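Transcriptional regulator, LacI family (Arthrobacter sp., PDB 4RKQ) probably binds a sugar or related effector and regulates transcription in response, as LacI-family repressors do, though this construct lacks the DNA-binding domain. Local coordinates at residues A[13-17]-A[44-48]; A[29-33]-A[74-78]; A[237-243]-A[279-285]. The contacts are given in a common frame with arbitrary orientation. Residues are numbered along the deposited sequence.

How the contacts relate
The three contacts follow the two-lobed periplasmic-binding-protein fold of LacI-type regulators from one lobe into the other. Contacts 1 and 2 belong to the lobe built from the start of the chain, their centres about 19 Å apart and nearest atoms about 6 Å apart; helix 29-43, where contact 2 begins, leads directly into contact 1. Contact 3 joins two strands of the other lobe, about 22 Å from contact 2 and 37 Å from contact 1, centre to centre. Strand 240-243 leads toward helix 246-262, which packs against both other contacts. A 1,2-ethanediol about 4 Å from the Tyr-29 side chain probably comes from the crystallisation liquor, though such molecules often mark pockets; an effector site there is only inferred.

Contact 1: A[13-17]-A[44-48]; sequences GARTS and RGWHV
Two hydrogen bonds tie the extended segment 13-17 to 44-48: His-47 N donates to Thr-16 O at 2.9 Å, and Arg-15 NH1 reaches Gly-45 O at 3.1 Å. The first opens a parallel bridge in which Ser-17 pairs with His-47, CA to CA 4.7 Å; the backbone of His-47 bonds Thr-16 and Val-18, the two neighbours of Ser-17, the usual parallel pattern. Ser-17 CA adds a CA-H...O contact to His-47 O at 3.4 Å. Arg-15 takes chi1 and chi2 near -55° (m, m), which folds its guanidinium back so that NE also meets Gly-13 O at 2.8 Å while NH2 bonds Gln-12 O. Water 1 lies 2.9 Å from Arg-15 N, accepting its hydrogen, and 3.1 Å from His-47 NE2. Gly-45 closes the preceding helix in a Schellman motif with phi/psi 79/12; a CB here would come within 2.9 Å of Arg-15 NH1. Packing is lighter. Thr-16 CB sits over the face of the Trp-46 five-membered ring (chi1 m, chi2 -2°), 3.7 Å from its centroid, a CH-pi contact, and Arg-15 CB lies 3.7 Å from His-47 CD2. The His-47 ring (chi1 m, chi2 -66°) meets that of His-66 of the second subunit, nearly parallel, which puts the contact at the dimer interface. Helix 29-43 thus passes through its C-terminal turn into strand 47-52, outermost in this chain's sheet, beside strand 17-22 in a beta-alpha-beta unit, with Trp-46 packed against Ala-41 of that helix and Leu-257 and Val-258 of helix 246-262.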
loop_
_atom_site.group_PDB
_atom_site.type_symbol
_atom_site.label_atom_id
_atom_site.label_comp_id
_atom_site.label_asym_id
_atom_site.label_seq_id
_atom_site.Cartn_x
_atom_site.Cartn_y
_atom_site.Cartn_z
ATOM N N GLY A 13 11.643 27.119 15.643
ATOM C CA GLY A 13 12.119 27.220 14.264
ATOM C C GLY A 13 11.017 26.837 13.299
ATOM O O GLY A 13 10.531 25.705 13.352
ATOM N N ALA A 14 10.610 27.781 12.445
ATOM C CA ALA A 14 9.664 27.503 11.354
ATOM C C ALA A 14 10.264 26.471 10.385
ATOM O O ALA A 14 11.429 26.563 9.999
ATOM C CB ALA A 14 9.304 28.789 10.615
ATOM N N ARG A 15 9.449 25.506 9.987
ATOM C CA ARG A 15 9.942 24.293 9.350
ATOM C C ARG A 15 9.675 24.285 7.869
ATOM O O ARG A 15 8.665 24.814 7.421
ATOM C CB ARG A 15 9.282 23.055 9.960
ATOM C CG ARG A 15 9.487 22.905 11.464
ATOM C CD ARG A 15 10.972 22.996 11.838
ATOM N NE ARG A 15 11.197 22.956 13.294
ATOM C CZ ARG A 15 11.293 21.847 14.007
ATOM N NH1 ARG A 15 11.160 20.657 13.432
ATOM N NH2 ARG A 15 11.490 21.927 15.322
ATOM N N THR A 16 10.594 23.672 7.145
ATOM C CA THR A 16 10.411 23.361 5.761
ATOM C C THR A 16 9.218 22.448 5.560
ATOM O O THR A 16 8.977 21.530 6.327
ATOM C CB THR A 16 11.662 22.687 5.206
ATOM O OG1 THR A 16 12.693 23.642 5.203
ATOM C CG2 THR A 16 11.448 22.156 3.773
ATOM N N SER A 17 8.460 22.735 4.516
ATOM C CA SER A 17 7.293 21.962 4.187
ATOM C C SER A 17 7.473 21.428 2.792
ATOM O O SER A 17 7.792 22.174 1.901
ATOM C CB SER A 17 6.060 22.877 4.239
ATOM O OG SER A 17 4.946 22.171 3.721
ATOM N N ARG A 44 14.328 14.990 9.401
ATOM C CA ARG A 44 14.968 16.295 9.279
ATOM C C ARG A 44 14.146 17.393 9.910
ATOM O O ARG A 44 14.521 18.602 9.814
ATOM C CB ARG A 44 15.239 16.643 7.809
ATOM C CG ARG A 44 16.116 15.669 7.045
ATOM C CD ARG A 44 16.516 16.273 5.720
ATOM N NE ARG A 44 17.444 17.379 5.912
ATOM C CZ ARG A 44 18.772 17.224 5.934
ATOM N NH1 ARG A 44 19.308 16.017 5.748
ATOM N NH2 ARG A 44 19.543 18.281 6.130
ATOM N N GLY A 45 13.047 17.058 10.563
ATOM C CA GLY A 45 12.166 18.057 11.180
ATOM C C GLY A 45 11.231 18.760 10.217
ATOM O O GLY A 45 10.669 19.801 10.532
ATOM N N TRP A 46 11.139 18.227 9.016
ATOM C CA TRP A 46 10.279 18.801 7.970
ATOM C C TRP A 46 8.799 18.344 8.127
ATOM O O TRP A 46 8.525 17.280 8.663
ATOM C CB TRP A 46 10.806 18.348 6.626
ATOM C CG TRP A 46 12.098 18.876 6.240
ATOM C CD1 TRP A 46 12.886 19.778 6.926
ATOM C CD2 TRP A 46 12.765 18.614 5.000
ATOM N NE1 TRP A 46 14.015 20.055 6.177
ATOM C CE2 TRP A 46 13.980 19.325 5.019
ATOM C CE3 TRP A 46 12.470 17.795 3.891
ATOM C CZ2 TRP A 46 14.873 19.297 3.959
ATOM C CZ3 TRP A 46 13.383 17.729 2.862
ATOM C CH2 TRP A 46 14.560 18.507 2.893
ATOM N N HIS A 47 7.870 19.174 7.661
ATOM C CA HIS A 47 6.466 18.802 7.508
ATOM C C HIS A 47 6.322 18.210 6.106
ATOM O O HIS A 47 6.942 18.732 5.169
ATOM C CB HIS A 47 5.576 20.058 7.464
ATOM C CG HIS A 47 5.572 20.913 8.694
ATOM N ND1 HIS A 47 5.062 20.490 9.899
ATOM C CD2 HIS A 47 5.884 22.222 8.857
ATOM C CE1 HIS A 47 5.124 21.475 10.774
ATOM N NE2 HIS A 47 5.622 22.538 10.170
ATOM N N VAL A 48 5.471 17.197 5.931
ATOM C CA VAL A 48 5.197 16.617 4.617
ATOM C C VAL A 48 3.678 16.435 4.466
ATOM O O VAL A 48 2.980 15.994 5.395
ATOM C CB VAL A 48 5.846 15.229 4.414
ATOM C CG1 VAL A 48 5.588 14.687 3.009
ATOM C CG2 VAL A 48 7.343 15.263 4.663
HETATM O O HOH W 1 6.806 25.178 11.151
#

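Contact 2: A[29-33]-A[74-78]; sequences YFPAF and VIGYL
Tyr-77 of segment 74-78 pushes its ring among three aromatics from the start of helix 29-43. Its chi1 is near -79° (m) and chi2 80°. The backbones stay well apart, Phe-30 CA to Tyr-77 CA being 9.1 Å, so side chains span the gap. Phe-30 (chi1 -69°, m) turns its ring edge to the Tyr-77 face, a T-shaped pair with centroids 5.1 Å apart and CE1 3.7 Å from Tyr-77 CG. Phe-33, with chi1 t, offers its face to the edge of Tyr-77, also 5.1 Å between centroids with planes at 90°; its CZ touches Ile-75 CG2 at 4.0 Å. Tyr-29, also t, brings its OH 2.7 Å from Tyr-77 OH. Being i and i+4 in the helix (Phe-33 N to Tyr-29 O 2.9 Å), Tyr-29 and Phe-33 both point toward the strand. Leu-246 and Val-249 of helix 246-262 cover these two rings. Chemically, this is an aromatic cluster joining helix to strand, whose two hydroxyls share one hydrogen bond that either could donate.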
loop_
_atom_site.group_PDB
_atom_site.type_symbol
_atom_site.label_atom_id
_atom_site.label_comp_id
_atom_site.label_asym_id
_atom_site.label_seq_id
_atom_site.Cartn_x
_atom_site.Cartn_y
_atom_site.Cartn_z
ATOM N N TYR A 29 3.626 0.146 -4.762
ATOM C CA TYR A 29 4.844 0.926 -4.885
ATOM C C TYR A 29 4.669 2.319 -4.303
ATOM O O TYR A 29 5.548 2.807 -3.629
ATOM C CB TYR A 29 5.273 1.042 -6.354
ATOM C CG TYR A 29 6.476 1.931 -6.472
ATOM C CD1 TYR A 29 7.714 1.487 -6.050
ATOM C CD2 TYR A 29 6.373 3.243 -6.925
ATOM C CE1 TYR A 29 8.815 2.321 -6.092
ATOM C CE2 TYR A 29 7.485 4.081 -6.992
ATOM C CZ TYR A 29 8.700 3.617 -6.538
ATOM O OH TYR A 29 9.821 4.425 -6.575
ATOM N N PHE A 30 3.547 2.985 -4.576
ATOM C CA PHE A 30 3.451 4.401 -4.245
ATOM C C PHE A 30 3.355 4.672 -2.752
ATOM O O PHE A 30 4.059 5.553 -2.268
ATOM C CB PHE A 30 2.403 5.143 -5.092
ATOM C CG PHE A 30 2.805 5.264 -6.543
ATOM C CD1 PHE A 30 3.915 5.981 -6.896
ATOM C CD2 PHE A 30 2.143 4.547 -7.529
ATOM C CE1 PHE A 30 4.324 6.046 -8.200
ATOM C CE2 PHE A 30 2.524 4.636 -8.843
ATOM C CZ PHE A 30 3.622 5.394 -9.186
ATOM N N PRO A 31 2.601 3.884 -2.010
ATOM C CA PRO A 31 2.658 4.070 -0.555
ATOM C C PRO A 31 4.012 3.729 0.045
ATOM O O PRO A 31 4.415 4.373 0.981
ATOM C CB PRO A 31 1.584 3.132 -0.003
ATOM C CG PRO A 31 0.820 2.646 -1.175
ATOM C CD PRO A 31 1.455 3.051 -2.437
ATOM N N ALA A 32 4.717 2.761 -0.535
ATOM C CA ALA A 32 6.060 2.411 -0.043
ATOM C C ALA A 32 7.050 3.534 -0.292
ATOM O O ALA A 32 7.818 3.928 0.593
ATOM C CB ALA A 32 6.534 1.139 -0.676
ATOM N N PHE A 33 6.997 4.098 -1.485
ATOM C CA PHE A 33 7.790 5.265 -1.829
ATOM C C PHE A 33 7.461 6.453 -0.934
ATOM O O PHE A 33 8.340 7.082 -0.357
ATOM C CB PHE A 33 7.559 5.644 -3.293
ATOM C CG PHE A 33 8.135 6.967 -3.663
ATOM C CD1 PHE A 33 9.491 7.111 -3.835
ATOM C CD2 PHE A 33 7.321 8.052 -3.848
ATOM C CE1 PHE A 33 10.043 8.306 -4.167
ATOM C CE2 PHE A 33 7.868 9.258 -4.179
ATOM C CZ PHE A 33 9.218 9.387 -4.341
ATOM N N VAL A 74 8.447 20.277 -3.989
ATOM C CA VAL A 74 7.627 19.094 -4.261
ATOM C C VAL A 74 8.504 17.979 -4.747
ATOM O O VAL A 74 9.405 18.219 -5.511
ATOM C CB VAL A 74 6.545 19.365 -5.315
ATOM C CG1 VAL A 74 5.807 18.083 -5.711
ATOM C CG2 VAL A 74 5.561 20.425 -4.817
ATOM N N ILE A 75 8.206 16.772 -4.274
ATOM C CA ILE A 75 8.816 15.531 -4.771
ATOM C C ILE A 75 7.642 14.733 -5.341
ATOM O O ILE A 75 6.618 14.544 -4.652
ATOM C CB ILE A 75 9.437 14.752 -3.608
ATOM C CG1 ILE A 75 10.680 15.473 -3.140
ATOM C CG2 ILE A 75 9.800 13.319 -4.066
ATOM C CD1 ILE A 75 11.138 14.973 -1.766
ATOM N N GLY A 76 7.730 14.299 -6.592
ATOM C CA GLY A 76 6.592 13.609 -7.178
ATOM C C GLY A 76 6.806 12.769 -8.416
ATOM O O GLY A 76 7.800 12.921 -9.132
ATOM N N TYR A 77 5.844 11.891 -8.632
ATOM C CA TYR A 77 5.647 11.206 -9.891
ATOM C C TYR A 77 4.517 11.963 -10.568
ATOM O O TYR A 77 3.383 11.922 -10.123
ATOM C CB TYR A 77 5.261 9.759 -9.652
ATOM C CG TYR A 77 6.395 8.844 -9.309
ATOM C CD1 TYR A 77 6.923 8.778 -7.991
ATOM C CD2 TYR A 77 6.946 8.034 -10.268
ATOM C CE1 TYR A 77 7.957 7.918 -7.685
ATOM C CE2 TYR A 77 7.979 7.186 -9.965
ATOM C CZ TYR A 77 8.464 7.112 -8.696
ATOM O OH TYR A 77 9.507 6.269 -8.456
ATOM N N LEU A 78 4.825 12.694 -11.629
ATOM C CA LEU A 78 3.845 13.643 -12.174
ATOM C C LEU A 78 3.178 13.234 -13.481
ATOM O O LEU A 78 2.342 13.989 -14.009
ATOM C CB LEU A 78 4.490 15.007 -12.351
ATOM C CG LEU A 78 4.990 15.670 -11.047
ATOM C CD1 LEU A 78 5.318 17.067 -11.411
ATOM C CD2 LEU A 78 3.965 15.627 -9.922
#

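Contact 3: A[237-243]-A[279-285]; sequences PQLSTMA and RLVLRES
Met-242, folded m, m, m, curls its thioether across Leu-280, SD to CB 3.7 Å, on the sheet face that meets Val-118 of helix 112-125. Strands 240-243 and 279-281 run antiparallel at 158°, axes 4.6 Å apart. Thr-241 and Val-281 form a hydrogen-bonded pair (N to O 2.9 Å, O to N 2.7 Å), as do Ala-243 and Arg-279 (N to O 2.8 Å, O to N 2.7 Å); Met-242 and Leu-280 between them are non-hydrogen-bonded. Ala-243 CB meets Val-281 CG2 at 3.9 Å on the other face. Then bonding becomes mixed: Arg-283 N donates to Ser-240 OG (2.8 Å), Ser-240 N to Ser-285 OG (2.8 Å), Arg-283 NH1 to Leu-239 O (2.7 Å), Glu-284 N to Gln-238 O (2.9 Å) and Gln-238 N to Glu-284 OE1 (2.9 Å). Ser-240 OG also bonds Thr-286 OG1, and Ser-285 OG bonds Val-223 O. Pro-237, after a cis peptide, packs CB on Glu-284 CB (3.6 Å). Chemically, regular strand pairing gives way to mixed backbone and side-chain hydrogen bonds between 237-240 and 283-285.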
loop_
_atom_site.group_PDB
_atom_site.type_symbol
_atom_site.label_atom_id
_atom_site.label_comp_id
_atom_site.label_asym_id
_atom_site.label_seq_id
_atom_site.Cartn_x
_atom_site.Cartn_y
_atom_site.Cartn_z
ATOM N N PRO A 237 4.704 -18.400 -4.910
ATOM C CA PRO A 237 6.082 -18.231 -4.412
ATOM C C PRO A 237 6.442 -16.770 -4.217
ATOM O O PRO A 237 5.814 -15.902 -4.853
ATOM C CB PRO A 237 6.927 -18.793 -5.552
ATOM C CG PRO A 237 6.105 -18.541 -6.766
ATOM C CD PRO A 237 4.658 -18.664 -6.349
ATOM N N GLN A 238 7.412 -16.516 -3.357
ATOM C CA GLN A 238 7.901 -15.179 -3.166
ATOM C C GLN A 238 8.554 -14.700 -4.458
ATOM O O GLN A 238 9.255 -15.447 -5.147
ATOM C CB GLN A 238 8.875 -15.130 -2.017
ATOM C CG GLN A 238 8.265 -15.467 -0.675
ATOM C CD GLN A 238 9.293 -15.327 0.430
ATOM O OE1 GLN A 238 9.334 -16.103 1.376
ATOM N NE2 GLN A 238 10.132 -14.350 0.296
ATOM N N LEU A 239 8.333 -13.433 -4.754
ATOM C CA LEU A 239 8.518 -12.895 -6.092
ATOM C C LEU A 239 9.910 -12.378 -6.284
ATOM O O LEU A 239 10.386 -11.524 -5.526
ATOM C CB LEU A 239 7.511 -11.773 -6.366
ATOM C CG LEU A 239 7.653 -10.982 -7.663
ATOM C CD1 LEU A 239 7.461 -11.858 -8.864
ATOM C CD2 LEU A 239 6.646 -9.843 -7.695
ATOM N N SER A 240 10.586 -12.917 -7.300
ATOM C CA SER A 240 11.927 -12.453 -7.648
ATOM C C SER A 240 11.717 -11.153 -8.380
ATOM O O SER A 240 10.753 -11.006 -9.124
ATOM C CB SER A 240 12.668 -13.456 -8.554
ATOM O OG SER A 240 12.980 -14.636 -7.815
ATOM N N THR A 241 12.602 -10.197 -8.174
ATOM C CA THR A 241 12.318 -8.878 -8.707
ATOM C C THR A 241 13.550 -8.019 -8.941
ATOM O O THR A 241 14.571 -8.176 -8.279
ATOM C CB THR A 241 11.346 -8.142 -7.756
ATOM O OG1 THR A 241 10.981 -6.890 -8.327
ATOM C CG2 THR A 241 11.959 -7.887 -6.381
ATOM N N MET A 242 13.440 -7.111 -9.903
ATOM C CA MET A 242 14.428 -6.056 -10.051
ATOM C C MET A 242 14.004 -4.912 -9.097
ATOM O O MET A 242 12.956 -4.252 -9.272
ATOM C CB MET A 242 14.538 -5.583 -11.487
ATOM C CG MET A 242 14.973 -6.643 -12.521
ATOM S SD MET A 242 16.630 -7.226 -12.156
ATOM C CE MET A 242 17.551 -5.700 -12.003
ATOM N N ALA A 243 14.860 -4.636 -8.127
ATOM C CA ALA A 243 14.509 -3.698 -7.042
ATOM C C ALA A 243 15.593 -2.745 -6.678
ATOM O O ALA A 243 16.765 -3.080 -6.763
ATOM C CB ALA A 243 14.182 -4.497 -5.809
ATOM N N ARG A 279 18.660 -3.689 -8.611
ATOM C CA ARG A 279 19.445 -4.883 -8.410
ATOM C C ARG A 279 18.473 -6.055 -8.467
ATOM O O ARG A 279 17.318 -5.934 -8.053
ATOM C CB ARG A 279 20.155 -4.803 -7.057
ATOM C CG ARG A 279 21.329 -3.818 -7.023
ATOM C CD ARG A 279 22.095 -3.849 -5.695
ATOM N NE ARG A 279 21.243 -3.598 -4.527
ATOM C CZ ARG A 279 20.829 -2.392 -4.116
ATOM N NH1 ARG A 279 21.178 -1.278 -4.760
ATOM N NH2 ARG A 279 20.052 -2.298 -3.043
ATOM N N LEU A 280 18.940 -7.196 -8.958
ATOM C CA LEU A 280 18.104 -8.422 -8.966
ATOM C C LEU A 280 18.005 -9.023 -7.577
ATOM O O LEU A 280 19.016 -9.360 -6.978
ATOM C CB LEU A 280 18.688 -9.444 -9.941
ATOM C CG LEU A 280 17.992 -10.795 -10.039
ATOM C CD1 LEU A 280 16.517 -10.679 -10.425
ATOM C CD2 LEU A 280 18.771 -11.673 -11.000
ATOM N N VAL A 281 16.792 -9.135 -7.056
ATOM C CA VAL A 281 16.544 -9.792 -5.777
ATOM C C VAL A 281 15.893 -11.143 -6.086
ATOM O O VAL A 281 14.751 -11.227 -6.596
ATOM C CB VAL A 281 15.658 -8.935 -4.860
ATOM C CG1 VAL A 281 15.375 -9.657 -3.549
ATOM C CG2 VAL A 281 16.322 -7.591 -4.624
ATOM N N LEU A 282 16.651 -12.206 -5.845
ATOM C CA LEU A 282 16.218 -13.561 -6.145
ATOM C C LEU A 282 15.432 -14.121 -4.983
ATOM O O LEU A 282 15.931 -14.193 -3.878
ATOM C CB LEU A 282 17.421 -14.470 -6.409
ATOM C CG LEU A 282 18.164 -14.122 -7.711
ATOM C CD1 LEU A 282 19.349 -15.053 -7.946
ATOM C CD2 LEU A 282 17.221 -14.151 -8.902
ATOM N N ARG A 283 14.210 -14.539 -5.257
ATOM C CA ARG A 283 13.389 -15.138 -4.215
ATOM C C ARG A 283 12.969 -16.514 -4.697
ATOM O O ARG A 283 13.810 -17.278 -5.125
ATOM C CB ARG A 283 12.235 -14.198 -3.860
ATOM C CG ARG A 283 12.729 -12.907 -3.207
ATOM C CD ARG A 283 11.613 -12.219 -2.426
ATOM N NE ARG A 283 11.954 -10.857 -2.022
ATOM C CZ ARG A 283 11.406 -9.734 -2.507
ATOM N NH1 ARG A 283 10.457 -9.747 -3.461
ATOM N NH2 ARG A 283 11.812 -8.569 -2.026
ATOM N N GLU A 284 11.697 -16.844 -4.680
ATOM C CA GLU A 284 11.303 -18.172 -5.075
ATOM C C GLU A 284 10.770 -18.321 -6.470
ATOM O O GLU A 284 10.556 -19.443 -6.904
ATOM C CB GLU A 284 10.252 -18.725 -4.093
ATOM C CG GLU A 284 10.733 -18.768 -2.658
ATOM C CD GLU A 284 9.613 -19.077 -1.683
ATOM O OE1 GLU A 284 8.422 -18.853 -2.024
ATOM O OE2 GLU A 284 9.929 -19.563 -0.578
ATOM N N SER A 285 10.529 -17.225 -7.201
ATOM C CA SER A 285 9.841 -17.354 -8.492
ATOM C C SER A 285 10.836 -17.505 -9.643
ATOM O O SER A 285 10.454 -17.523 -10.795
ATOM C CB SER A 285 8.869 -16.211 -8.747
ATOM O OG SER A 285 9.597 -15.021 -8.907
HETATM O O HOH W 2 7.727 -18.449 1.145
#